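Local atomic coordinates of aminotransferase AspB (Helicobacter pylori 26695, PDB entry 3EZS), a protein that probably acts as a pyridoxal 5'-phosphate-dependent transaminase of the class I and II aminotransferase family. Residues I189-E194 and N222-H227. Sequence-based numbering, arbitrary orientation.
Sequences ILINDE and NVLVIH. With EDO (1,2-ethanediol), chain F.
Neighbouring parallel strands 189-193 and 223-228 of the large mixed sheet meet here, joined by a beta-alpha-beta crossover through helix 208-214. The sheet is consistent with the large domain of fold type I PLP-dependent aminotransferases. L190 N donates almost straight to N222 O at 2.8 Å, and L190 O accepts from L224 N. The ladder continues with N192 N to L224 O and I226 N to N192 O, and E194 N closes it on I226 O at 2.9 Å. I191, L224 and I226 share one face of the sheet, against F98 and L95 of helix 92-102. There I191 CG2 meets I226 CD1 at 4.0 Å. D193 shares this face, and its OD2 bonds Y121 OH. On the other face N192, V223 and V225 touch L208 of helix 208-214.

At the C-terminal end, E194 reaches across to the second strand. Its CB lies over one face of the H227 ring, 3.8 Å from the centroid. CG is anti to the carbonyl carbon (chi1 -64°), and the extended chain beyond it carries the carboxylate past V225. E194 OE2 comes 3.4 Å from V225 CG1. The carboxylate stands nearly perpendicular to the ring (86°), and H227 NE2 makes a weak, bent bond to E194 OE1 at 2.7 Å. N192 ND2 binds the anti lone pair of OE2. S207 OG also bonds OE1, and L208 N bonds OE2. The buried E194 carboxylate thus has two partners on each oxygen, that from H227 weak, which would be expected to stabilise its negative charge.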
# COMPACT_ATOMS: atom_id res chain seq x y z
N ILE A 189 -8.62 3.16 -22.59
CA ILE A 189 -7.34 2.97 -21.93
C ILE A 189 -6.95 1.50 -22.03
O ILE A 189 -7.77 0.62 -21.78
CB ILE A 189 -7.39 3.41 -20.44
CG1 ILE A 189 -7.81 4.88 -20.33
CG2 ILE A 189 -6.02 3.14 -19.75
CD1 ILE A 189 -7.03 5.83 -21.20
N LEU A 190 -5.70 1.25 -22.42
CA LEU A 190 -5.18 -0.10 -22.63
C LEU A 190 -3.96 -0.36 -21.75
O LEU A 190 -2.99 0.37 -21.83
CB LEU A 190 -4.76 -0.25 -24.10
CG LEU A 190 -4.18 -1.61 -24.54
CD1 LEU A 190 -5.23 -2.74 -24.46
CD2 LEU A 190 -3.62 -1.47 -25.95
N ILE A 191 -4.01 -1.42 -20.96
CA ILE A 191 -2.91 -1.80 -20.07
C ILE A 191 -2.46 -3.23 -20.34
O ILE A 191 -3.28 -4.09 -20.61
CB ILE A 191 -3.38 -1.80 -18.58
CG1 ILE A 191 -3.76 -0.39 -18.11
CG2 ILE A 191 -2.32 -2.38 -17.65
CD1 ILE A 191 -4.46 -0.42 -16.72
N ASN A 192 -1.16 -3.48 -20.26
CA ASN A 192 -0.67 -4.85 -20.28
C ASN A 192 0.03 -5.14 -18.94
O ASN A 192 0.92 -4.39 -18.52
CB ASN A 192 0.26 -5.13 -21.45
CG ASN A 192 0.61 -6.62 -21.60
OD1 ASN A 192 -0.16 -7.50 -21.20
ND2 ASN A 192 1.77 -6.90 -22.18
N ASP A 193 -0.43 -6.18 -18.26
CA ASP A 193 0.21 -6.69 -17.06
C ASP A 193 1.40 -7.48 -17.61
O ASP A 193 1.24 -8.60 -18.10
CB ASP A 193 -0.78 -7.59 -16.33
CG ASP A 193 -0.17 -8.34 -15.16
OD1 ASP A 193 1.06 -8.33 -14.98
OD2 ASP A 193 -0.95 -8.97 -14.42
N GLU A 194 2.58 -6.86 -17.55
CA GLU A 194 3.80 -7.46 -18.10
C GLU A 194 4.71 -8.11 -17.06
O GLU A 194 5.93 -8.13 -17.22
CB GLU A 194 4.56 -6.40 -18.91
CG GLU A 194 3.78 -5.95 -20.09
CD GLU A 194 4.51 -5.06 -21.08
OE1 GLU A 194 5.57 -4.45 -20.78
OE2 GLU A 194 3.99 -5.00 -22.20
N ASN A 222 -2.94 6.80 -24.07
CA ASN A 222 -3.90 5.77 -23.68
C ASN A 222 -3.30 4.40 -23.29
O ASN A 222 -4.05 3.45 -23.01
CB ASN A 222 -4.95 5.54 -24.79
CG ASN A 222 -5.95 6.67 -24.90
OD1 ASN A 222 -5.72 7.78 -24.43
ND2 ASN A 222 -7.09 6.38 -25.52
N VAL A 223 -1.98 4.30 -23.22
CA VAL A 223 -1.32 2.99 -23.02
C VAL A 223 -0.34 2.98 -21.85
O VAL A 223 0.45 3.92 -21.66
CB VAL A 223 -0.63 2.55 -24.32
CG1 VAL A 223 0.10 1.20 -24.15
CG2 VAL A 223 -1.65 2.47 -25.49
N LEU A 224 -0.39 1.88 -21.09
CA LEU A 224 0.41 1.67 -19.90
C LEU A 224 0.78 0.18 -19.74
O LEU A 224 0.05 -0.70 -20.18
CB LEU A 224 -0.36 2.12 -18.65
CG LEU A 224 -0.76 3.61 -18.58
CD1 LEU A 224 -2.09 3.77 -17.95
CD2 LEU A 224 0.29 4.48 -17.92
N VAL A 225 1.93 -0.07 -19.14
CA VAL A 225 2.43 -1.42 -18.90
C VAL A 225 2.80 -1.45 -17.42
O VAL A 225 3.27 -0.46 -16.88
CB VAL A 225 3.66 -1.79 -19.80
CG1 VAL A 225 3.28 -1.83 -21.30
CG2 VAL A 225 4.83 -0.83 -19.56
N ILE A 226 2.59 -2.59 -16.79
CA ILE A 226 2.84 -2.77 -15.36
C ILE A 226 3.89 -3.88 -15.17
O ILE A 226 3.75 -4.96 -15.71
CB ILE A 226 1.51 -3.11 -14.63
CG1 ILE A 226 0.58 -1.89 -14.67
CG2 ILE A 226 1.76 -3.56 -13.17
CD1 ILE A 226 -0.79 -2.08 -14.00
N HIS A 227 4.94 -3.58 -14.43
CA HIS A 227 6.04 -4.52 -14.20
C HIS A 227 6.25 -4.77 -12.72
O HIS A 227 5.80 -3.99 -11.88
CB HIS A 227 7.33 -4.01 -14.87
CG HIS A 227 7.31 -4.09 -16.37
ND1 HIS A 227 8.03 -5.04 -17.07
CD2 HIS A 227 6.64 -3.36 -17.30
CE1 HIS A 227 7.82 -4.87 -18.37
NE2 HIS A 227 6.98 -3.87 -18.54
C1 EDO F . -0.08 -13.05 -12.18
O1 EDO F . 1.01 -12.48 -11.43
C2 EDO F . -0.69 -11.96 -13.08
O2 EDO F . -0.16 -11.89 -14.40
O HOH W 1 7.93 -7.36 -14.93